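Prolyl-tRNA synthetase (Giardia lamblia ATCC 50803, PDB 3IAL) catalyses the ATP-dependent attachment of L-proline to tRNA(Pro), and is captured here with the activated intermediate prolyl-adenylate in place. Local coordinates at the interface of chains A and B. Coordinates in Å, arbitrary orientation; residue numbers count along the deposited sequence, not the author numbering. Chains: chain A/B, Prolyl-tRNA synthetase.

Contact 1: the interface of chains A and B. Residues chain A 102-104, 119; chain B 105, 107-108, 113.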
loop_
_atom_site.group_PDB
_atom_site.type_symbol
_atom_site.label_atom_id
_atom_site.label_comp_id
_atom_site.label_asym_id
_atom_site.label_seq_id
_atom_site.Cartn_x
_atom_site.Cartn_y
_atom_site.Cartn_z
ATOM N N CYS A 102 -19.079 16.138 -0.759
ATOM C CA CYS A 102 -18.365 16.045 0.521
ATOM C C CYS A 102 -19.145 15.311 1.617
ATOM O O CYS A 102 -20.261 15.699 1.965
ATOM C CB CYS A 102 -17.970 17.438 1.009
ATOM S SG CYS A 102 -16.583 18.117 0.092
ATOM N N PHE A 103 -18.556 14.239 2.143
ATOM C CA PHE A 103 -18.998 13.684 3.420
ATOM C C PHE A 103 -18.450 14.599 4.503
ATOM O O PHE A 103 -17.267 14.947 4.480
ATOM C CB PHE A 103 -18.460 12.280 3.646
ATOM C CG PHE A 103 -19.050 11.236 2.742
ATOM C CD1 PHE A 103 -20.124 10.471 3.156
ATOM C CD2 PHE A 103 -18.498 10.992 1.496
ATOM C CE1 PHE A 103 -20.656 9.482 2.332
ATOM C CE2 PHE A 103 -19.015 10.013 0.667
ATOM C CZ PHE A 103 -20.095 9.251 1.086
ATOM N N TRP A 104 -19.304 14.992 5.443
ATOM C CA TRP A 104 -18.903 15.914 6.501
ATOM C C TRP A 104 -18.843 15.226 7.860
ATOM O O TRP A 104 -19.854 14.773 8.382
ATOM C CB TRP A 104 -19.863 17.104 6.555
ATOM C CG TRP A 104 -19.717 18.023 5.381
ATOM C CD1 TRP A 104 -20.569 18.143 4.323
ATOM C CD2 TRP A 104 -18.640 18.933 5.136
ATOM N NE1 TRP A 104 -20.096 19.080 3.440
ATOM C CE2 TRP A 104 -18.912 19.578 3.914
ATOM C CE3 TRP A 104 -17.474 19.273 5.836
ATOM C CZ2 TRP A 104 -18.060 20.544 3.373
ATOM C CZ3 TRP A 104 -16.631 20.233 5.304
ATOM C CH2 TRP A 104 -16.927 20.855 4.083
ATOM N N LEU A 119 -14.183 14.519 4.491
ATOM C CA LEU A 119 -13.434 13.410 3.925
ATOM C C LEU A 119 -12.982 13.817 2.516
ATOM O O LEU A 119 -13.783 14.287 1.702
ATOM C CB LEU A 119 -14.271 12.124 3.896
ATOM C CG LEU A 119 -14.835 11.659 5.252
ATOM C CD1 LEU A 119 -15.576 10.331 5.145
ATOM C CD2 LEU A 119 -13.735 11.550 6.277
ATOM N N VAL B 105 -19.562 10.832 10.678
ATOM C CA VAL B 105 -20.030 11.487 9.471
ATOM C C VAL B 105 -21.546 11.511 9.529
ATOM O O VAL B 105 -22.179 10.470 9.683
ATOM C CB VAL B 105 -19.576 10.738 8.193
ATOM C CG1 VAL B 105 -20.233 11.349 6.945
ATOM C CG2 VAL B 105 -18.063 10.765 8.083
ATOM N N LYS B 107 -23.485 14.153 7.483
ATOM C CA LYS B 107 -24.041 14.730 6.265
ATOM C C LYS B 107 -23.253 14.298 5.041
ATOM O O LYS B 107 -22.061 14.007 5.133
ATOM C CB LYS B 107 -24.059 16.257 6.345
ATOM C CG LYS B 107 -25.022 16.809 7.385
ATOM C CD LYS B 107 -25.298 18.286 7.163
ATOM C CE LYS B 107 -26.112 18.882 8.309
ATOM N NZ LYS B 107 -25.296 18.999 9.567
ATOM N N GLY B 108 -23.948 14.242 3.909
ATOM C CA GLY B 108 -23.330 14.089 2.601
ATOM C C GLY B 108 -23.811 15.248 1.761
ATOM O O GLY B 108 -24.984 15.303 1.392
ATOM N N LEU B 113 -27.352 12.240 6.294
ATOM C CA LEU B 113 -27.416 10.820 5.950
ATOM C C LEU B 113 -28.519 10.164 6.777
ATOM O O LEU B 113 -28.767 10.566 7.914
ATOM C CB LEU B 113 -26.069 10.125 6.202
ATOM C CG LEU B 113 -24.834 10.694 5.493
ATOM C CD1 LEU B 113 -23.590 9.922 5.897
ATOM C CD2 LEU B 113 -25.006 10.676 3.981
#
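Strands 103-108 of the two chains meet antiparallel in this part of a two-fold homodimer interface, A:Phe103 pairing with B:Gly108 and A:Trp104 with B:Lys107, so that a beta-sheet runs from one subunit into the other. The amide N of A:Trp104 donates to the carbonyl O of B:Lys107 over 2.9 Å, a nearly straight bond of 172° at the hydrogen. Symmetry gives the same bond again with the chains exchanged. On one side of the paired strands the two branches of B:Val105 divide the work. CG1, which points away from its own backbone N (chi1 173°), lies 3.9 Å from the CB of A:Phe103 and equally near the ring atom CD1. CG2 turns instead to the CD1 of A:Leu119, 3.9 Å away, and both pairs cross obliquely. The indole of A:Trp104 leaves the strand on the opposite side from the phenyl ring of A:Phe103. Within chain A, the CB of A:Cys102 sits over one indole face toward its rim, 3.4 Å above the plane. Class II synthetases of this family work as dimers, and the shared strand pairing joins their catalytic cores and probably helps to fix how they are set against each other.

Contact 2: the interface of chains A and B. Residues chain A 82-84, 87, 117; chain B 42-44.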
loop_
_atom_site.group_PDB
_atom_site.type_symbol
_atom_site.label_atom_id
_atom_site.label_comp_id
_atom_site.label_asym_id
_atom_site.label_seq_id
_atom_site.Cartn_x
_atom_site.Cartn_y
_atom_site.Cartn_z
ATOM N N VAL A 82 -8.836 13.576 6.482
ATOM C CA VAL A 82 -9.720 14.689 6.825
ATOM C C VAL A 82 -9.131 16.045 6.408
ATOM O O VAL A 82 -7.943 16.318 6.628
ATOM C CB VAL A 82 -10.070 14.679 8.336
ATOM C CG1 VAL A 82 -11.042 13.514 8.650
ATOM C CG2 VAL A 82 -8.800 14.606 9.211
ATOM N N ILE A 83 -9.965 16.873 5.778
ATOM C CA ILE A 83 -9.581 18.214 5.347
ATOM C C ILE A 83 -10.533 19.216 6.000
ATOM O O ILE A 83 -11.746 19.131 5.797
ATOM C CB ILE A 83 -9.695 18.385 3.809
ATOM C CG1 ILE A 83 -8.899 17.308 3.065
ATOM C CG2 ILE A 83 -9.216 19.784 3.373
ATOM C CD1 ILE A 83 -9.073 17.396 1.554
ATOM N N PRO A 84 -9.991 20.179 6.769
ATOM C CA PRO A 84 -10.878 21.157 7.398
ATOM C C PRO A 84 -11.665 21.960 6.358
ATOM O O PRO A 84 -11.146 22.258 5.277
ATOM C CB PRO A 84 -9.917 22.065 8.186
ATOM C CG PRO A 84 -8.596 21.900 7.563
ATOM C CD PRO A 84 -8.570 20.562 6.870
ATOM N N PHE A 87 -10.064 25.020 4.561
ATOM C CA PHE A 87 -9.142 24.669 3.473
ATOM C C PHE A 87 -9.884 24.378 2.169
ATOM O O PHE A 87 -9.463 24.815 1.099
ATOM C CB PHE A 87 -8.290 23.454 3.862
ATOM C CG PHE A 87 -7.007 23.797 4.577
ATOM C CD1 PHE A 87 -6.870 24.973 5.305
ATOM C CD2 PHE A 87 -5.937 22.911 4.541
ATOM C CE1 PHE A 87 -5.678 25.273 5.961
ATOM C CE2 PHE A 87 -4.744 23.202 5.202
ATOM C CZ PHE A 87 -4.615 24.390 5.903
ATOM N N LEU A 117 -14.989 18.695 9.416
ATOM C CA LEU A 117 -13.930 18.098 8.623
ATOM C C LEU A 117 -14.561 17.376 7.456
ATOM O O LEU A 117 -15.534 16.647 7.628
ATOM C CB LEU A 117 -13.132 17.104 9.466
ATOM C CG LEU A 117 -12.345 17.658 10.651
ATOM C CD1 LEU A 117 -11.805 16.485 11.474
ATOM C CD2 LEU A 117 -11.205 18.590 10.189
ATOM N N TYR B 42 -0.105 20.418 9.869
ATOM C CA TYR B 42 -1.425 20.220 9.288
ATOM C C TYR B 42 -2.454 20.629 10.343
ATOM O O TYR B 42 -2.401 20.131 11.466
ATOM C CB TYR B 42 -1.606 18.757 8.908
ATOM C CG TYR B 42 -2.770 18.496 7.993
ATOM C CD1 TYR B 42 -2.682 18.777 6.630
ATOM C CD2 TYR B 42 -3.954 17.962 8.482
ATOM C CE1 TYR B 42 -3.747 18.536 5.780
ATOM C CE2 TYR B 42 -5.026 17.717 7.636
ATOM C CZ TYR B 42 -4.913 18.007 6.289
ATOM O OH TYR B 42 -5.966 17.771 5.453
ATOM N N PRO B 43 -3.390 21.534 9.994
ATOM C CA PRO B 43 -4.306 22.116 10.978
ATOM C C PRO B 43 -5.459 21.211 11.457
ATOM O O PRO B 43 -6.554 21.693 11.703
ATOM C CB PRO B 43 -4.857 23.341 10.239
ATOM C CG PRO B 43 -4.866 22.917 8.830
ATOM C CD PRO B 43 -3.616 22.100 8.652
ATOM N N VAL B 44 -5.213 19.916 11.598
ATOM C CA VAL B 44 -6.142 19.051 12.309
ATOM C C VAL B 44 -5.324 18.334 13.374
ATOM O O VAL B 44 -4.412 17.579 13.045
ATOM C CB VAL B 44 -6.851 18.061 11.362
ATOM C CG1 VAL B 44 -7.771 17.123 12.142
ATOM C CG2 VAL B 44 -7.650 18.829 10.311
#
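B:Tyr42 puts its phenol hydroxyl OH on the backbone carbonyl O of A:Val82, donating a hydrogen bond of 2.7 Å. The donor stands 21° off the carbonyl plane, while the acceptor lies at the edge of the tyrosine ring and in the ring's own plane. Beside this bond, B:Val44 presses its two methyls into an apolar pocket of chain A. CG2 and the CD2 of A:Leu117 meet tip to tip at 3.6 Å, with the CD of A:Pro84 flanking the same methyl at 4.0 Å. CG1 reaches the CG2 of A:Val82, 4.0 Å away, the two valines crossing at about a right angle. B:Pro43 makes the third point of contact: its CG lies above the plane of the A:Phe87 ring but out past the rim, 3.3 Å from CZ. A:Pro84 also packs on that ring within chain A, its CG 3.9 Å above the same face and offset toward the rim, and probably helps to position it. The tyrosine reaches across because its ring extends opposite the backbone N (chi1 -165°). Strand 82-84, which with the preceding helix 52-71 probably corresponds to motif 1, the dimer-forming motif of class II synthetases, supplies the acceptor, and the dimer partner offers successive side chains of a loop. The hydroxyl OH of B:Tyr42 also lies 3.6 Å from the CA of A:Ile83, the residue just after its acceptor.

Contact 3: the interface of chains A and B. Residues chain A 42-44, 47, 103; chain B 82-84, 117.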
loop_
_atom_site.group_PDB
_atom_site.type_symbol
_atom_site.label_atom_id
_atom_site.label_comp_id
_atom_site.label_asym_id
_atom_site.label_seq_id
_atom_site.Cartn_x
_atom_site.Cartn_y
_atom_site.Cartn_z
ATOM N N TYR A 42 -21.815 -4.910 1.652
ATOM C CA TYR A 42 -21.470 -3.953 2.696
ATOM C C TYR A 42 -22.531 -2.856 2.616
ATOM O O TYR A 42 -22.666 -2.232 1.566
ATOM C CB TYR A 42 -20.071 -3.385 2.461
ATOM C CG TYR A 42 -19.515 -2.648 3.652
ATOM C CD1 TYR A 42 -18.962 -3.342 4.726
ATOM C CD2 TYR A 42 -19.540 -1.258 3.710
ATOM C CE1 TYR A 42 -18.445 -2.668 5.831
ATOM C CE2 TYR A 42 -19.026 -0.574 4.810
ATOM C CZ TYR A 42 -18.481 -1.287 5.865
ATOM O OH TYR A 42 -17.977 -0.617 6.952
ATOM N N PRO A 43 -23.298 -2.632 3.708
ATOM C CA PRO A 43 -24.526 -1.824 3.599
ATOM C C PRO A 43 -24.334 -0.306 3.687
ATOM O O PRO A 43 -25.112 0.377 4.352
ATOM C CB PRO A 43 -25.373 -2.340 4.774
ATOM C CG PRO A 43 -24.382 -2.670 5.805
ATOM C CD PRO A 43 -23.148 -3.185 5.066
ATOM N N VAL A 44 -23.290 0.208 3.041
ATOM C CA VAL A 44 -23.173 1.631 2.755
ATOM C C VAL A 44 -23.041 1.733 1.234
ATOM O O VAL A 44 -22.165 1.096 0.634
ATOM C CB VAL A 44 -21.961 2.260 3.457
ATOM C CG1 VAL A 44 -21.912 3.767 3.194
ATOM C CG2 VAL A 44 -22.001 1.974 4.962
ATOM N N CYS A 47 -19.856 1.883 -1.286
ATOM C CA CYS A 47 -18.673 1.562 -0.489
ATOM C C CYS A 47 -18.566 0.055 -0.434
ATOM O O CYS A 47 -19.257 -0.589 0.351
ATOM C CB CYS A 47 -18.793 2.157 0.911
ATOM S SG CYS A 47 -18.768 3.954 0.914
ATOM N N PHE A 103 -18.556 14.239 2.143
ATOM C CA PHE A 103 -18.998 13.684 3.420
ATOM C C PHE A 103 -18.450 14.599 4.503
ATOM O O PHE A 103 -17.267 14.947 4.480
ATOM C CB PHE A 103 -18.460 12.280 3.646
ATOM C CG PHE A 103 -19.050 11.236 2.742
ATOM C CD1 PHE A 103 -20.124 10.471 3.156
ATOM C CD2 PHE A 103 -18.498 10.992 1.496
ATOM C CE1 PHE A 103 -20.656 9.482 2.332
ATOM C CE2 PHE A 103 -19.015 10.013 0.667
ATOM C CZ PHE A 103 -20.095 9.251 1.086
ATOM N N VAL B 82 -15.706 3.809 6.275
ATOM C CA VAL B 82 -16.916 4.174 7.003
ATOM C C VAL B 82 -17.632 2.925 7.511
ATOM O O VAL B 82 -17.758 1.937 6.785
ATOM C CB VAL B 82 -17.859 5.033 6.131
ATOM C CG1 VAL B 82 -17.362 6.489 6.086
ATOM C CG2 VAL B 82 -17.995 4.451 4.705
ATOM N N ILE B 83 -18.068 2.973 8.768
ATOM C CA ILE B 83 -18.803 1.880 9.385
ATOM C C ILE B 83 -20.172 2.406 9.791
ATOM O O ILE B 83 -20.251 3.400 10.504
ATOM C CB ILE B 83 -18.090 1.327 10.643
ATOM C CG1 ILE B 83 -16.660 0.887 10.323
ATOM C CG2 ILE B 83 -18.849 0.128 11.211
ATOM C CD1 ILE B 83 -15.914 0.318 11.511
ATOM N N PRO B 84 -21.256 1.745 9.343
ATOM C CA PRO B 84 -22.581 2.227 9.725
ATOM C C PRO B 84 -22.824 2.075 11.228
ATOM O O PRO B 84 -22.350 1.115 11.834
ATOM C CB PRO B 84 -23.532 1.343 8.909
ATOM C CG PRO B 84 -22.749 0.122 8.595
ATOM C CD PRO B 84 -21.318 0.516 8.536
ATOM N N LEU B 117 -22.443 7.427 9.838
ATOM C CA LEU B 117 -21.283 6.586 9.544
ATOM C C LEU B 117 -20.113 6.956 10.425
ATOM O O LEU B 117 -19.714 8.119 10.480
ATOM C CB LEU B 117 -20.862 6.741 8.083
ATOM C CG LEU B 117 -21.905 6.391 7.017
ATOM C CD1 LEU B 117 -21.319 6.663 5.650
ATOM C CD2 LEU B 117 -22.344 4.948 7.148
#
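A:Tyr42 sends its CG directly away from the backbone N (chi1 -166°), which carries the phenol hydroxyl to B:Val82; in A:Val44 it is CG1 that points away from N (chi1 -177°), CG2 lies anti to the carbonyl carbon, and both methyls face B:Leu117. The tyrosine OH donates to the carbonyl O of B:Val82 at 2.6 Å. That oxygen lies in the plane of the phenol ring at its edge, while the hydroxyl is tilted 18° from the carbonyl plane. A:Val44 straddles the end of B:Leu117: CG2 packs against CD2 at 3.7 Å and CG1 against CD1 at 3.8 Å, each methyl meeting one branch of the leucine. The same CG2 of A:Val44 rests 3.9 Å from the CD of B:Pro84, whose ring thereby borders both the valine and the tyrosine hydroxyl. B:Val82 adds a side-chain contact to its carbonyl, since its CG2 faces the thiol SG of A:Cys47 at 3.9 Å. This is a hydrophobic seam of the class II synthetase dimer, with a loop of chain A laid across strands 82-84, probably part of motif 1, and 116-119 of the partner. The seam continues toward the strand at the middle of the interface, where the ring atom CE1 of A:Phe103 stands 4.4 Å from the CD1 of B:Leu117.

Contact 4: the interface of chains A and B. Residues chain A 87, 130, 133; chain B 39, 41-43, 49.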
loop_
_atom_site.group_PDB
_atom_site.type_symbol
_atom_site.label_atom_id
_atom_site.label_comp_id
_atom_site.label_asym_id
_atom_site.label_seq_id
_atom_site.Cartn_x
_atom_site.Cartn_y
_atom_site.Cartn_z
ATOM N N PHE A 87 -10.064 25.020 4.561
ATOM C CA PHE A 87 -9.142 24.669 3.473
ATOM C C PHE A 87 -9.884 24.378 2.169
ATOM O O PHE A 87 -9.463 24.815 1.099
ATOM C CB PHE A 87 -8.290 23.454 3.862
ATOM C CG PHE A 87 -7.007 23.797 4.577
ATOM C CD1 PHE A 87 -6.870 24.973 5.305
ATOM C CD2 PHE A 87 -5.937 22.911 4.541
ATOM C CE1 PHE A 87 -5.678 25.273 5.961
ATOM C CE2 PHE A 87 -4.744 23.202 5.202
ATOM C CZ PHE A 87 -4.615 24.390 5.903
ATOM N N MET A 130 0.217 22.652 2.242
ATOM C CA MET A 130 1.513 22.189 2.743
ATOM C C MET A 130 2.674 22.569 1.811
ATOM O O MET A 130 3.762 22.891 2.283
ATOM C CB MET A 130 1.472 20.680 2.986
ATOM C CG MET A 130 0.464 20.250 4.043
ATOM S SD MET A 130 0.622 21.071 5.656
ATOM C CE MET A 130 2.252 20.535 6.168
ATOM N N LYS A 133 4.035 25.796 2.820
ATOM C CA LYS A 133 4.998 25.725 3.915
ATOM C C LYS A 133 6.345 25.159 3.453
ATOM O O LYS A 133 7.384 25.613 3.901
ATOM C CB LYS A 133 4.435 24.874 5.057
ATOM C CG LYS A 133 3.226 25.490 5.763
ATOM C CD LYS A 133 2.444 24.442 6.537
ATOM C CE LYS A 133 1.495 25.042 7.562
ATOM N NZ LYS A 133 0.720 26.209 7.070
ATOM N N ASP B 39 5.147 16.106 9.159
ATOM C CA ASP B 39 4.845 17.504 9.372
ATOM C C ASP B 39 3.584 17.639 10.229
ATOM O O ASP B 39 2.488 17.285 9.793
ATOM C CB ASP B 39 4.701 18.239 8.044
ATOM C CG ASP B 39 4.904 19.725 8.197
ATOM O OD1 ASP B 39 4.461 20.258 9.237
ATOM O OD2 ASP B 39 5.512 20.349 7.303
ATOM N N ARG B 41 2.293 20.437 11.259
ATOM C CA ARG B 41 1.632 21.724 11.009
ATOM C C ARG B 41 0.334 21.630 10.187
ATOM O O ARG B 41 -0.250 22.651 9.828
ATOM C CB ARG B 41 2.608 22.691 10.323
ATOM C CG ARG B 41 3.835 23.035 11.162
ATOM C CD ARG B 41 4.836 23.869 10.372
ATOM N NE ARG B 41 5.428 23.111 9.271
ATOM C CZ ARG B 41 6.312 23.600 8.403
ATOM N NH1 ARG B 41 6.725 24.861 8.494
ATOM N NH2 ARG B 41 6.789 22.821 7.438
ATOM N N TYR B 42 -0.105 20.418 9.869
ATOM C CA TYR B 42 -1.425 20.220 9.288
ATOM C C TYR B 42 -2.454 20.629 10.343
ATOM O O TYR B 42 -2.401 20.131 11.466
ATOM C CB TYR B 42 -1.606 18.757 8.908
ATOM C CG TYR B 42 -2.770 18.496 7.993
ATOM C CD1 TYR B 42 -2.682 18.777 6.630
ATOM C CD2 TYR B 42 -3.954 17.962 8.482
ATOM C CE1 TYR B 42 -3.747 18.536 5.780
ATOM C CE2 TYR B 42 -5.026 17.717 7.636
ATOM C CZ TYR B 42 -4.913 18.007 6.289
ATOM O OH TYR B 42 -5.966 17.771 5.453
ATOM N N PRO B 43 -3.390 21.534 9.994
ATOM C CA PRO B 43 -4.306 22.116 10.978
ATOM C C PRO B 43 -5.459 21.211 11.457
ATOM O O PRO B 43 -6.554 21.693 11.703
ATOM C CB PRO B 43 -4.857 23.341 10.239
ATOM C CG PRO B 43 -4.866 22.917 8.830
ATOM C CD PRO B 43 -3.616 22.100 8.652
ATOM N N VAL B 49 1.103 14.920 8.512
ATOM C CA VAL B 49 1.542 14.552 7.181
ATOM C C VAL B 49 2.760 13.639 7.293
ATOM O O VAL B 49 3.701 13.950 8.015
ATOM C CB VAL B 49 1.921 15.799 6.335
ATOM C CG1 VAL B 49 2.449 15.391 4.944
ATOM C CG2 VAL B 49 0.719 16.741 6.207
#
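Helix 124-134 of chain A, carrying A:Met130 and A:Lys133, lies against the turn of chain B that leaves strand 38-39 at B:Asp39 and passes through B:Arg41. Both elements belong to the class II aminoacyl-tRNA synthetase dimer, the helix coming from the catalytic core. The thioether chain of A:Met130 is bent at chi2 (-54°) and chi3 (-63°), which brings its methyl CE over the flat face of the B:Asp39 carboxylate, 3.4 Å from CG. CE also lies 4.1 Å from the CG2 of B:Val49, and SD comes near the ring atom CD1 of B:Tyr42, the methionine and tyrosine side chains crossing at about a right angle. The carboxylate is held in position by its own chain. B:Arg41 grips it side-on, NE donating to OD1 at 3.0 Å and NH2 forming a salt bridge to OD2 at 2.8 Å. Both bonds lie close to the guanidinium plane and use the syn lone pairs of the acid; the NE bond is almost straight, at 171°. OD1 also accepts from the backbone N of B:Arg41 on its anti side. A:Lys133 slides past the arginine in the opposite direction, with its CB over one guanidinium face, 3.8 Å above the plane and offset toward the rim. Its CE packs 3.8 Å from the CB of B:Arg41, while its amine NZ stays 6.1 Å from NE, and the neighbouring carboxylate probably tempers the meeting of like charges.

Contact 2 and contact 4 form one continuous patch, their C-alpha centres about 8 Å apart and A:Phe87, B:Tyr42 and B:Pro43 common to both. Contact 3 uses largely the same residues as contact 2 with the chains exchanged, and the two centres are about 21 Å apart. Contact 1, built on strand 103-108, lies about 11 Å from contact 3, with which it shares A:Phe103, and about 14 Å from contact 2. Contact 4 is farther out, about 22 Å from contact 1 and 28 Å from contact 3. The dimer is therefore held by sheet pairing near its middle and loop packing on either side.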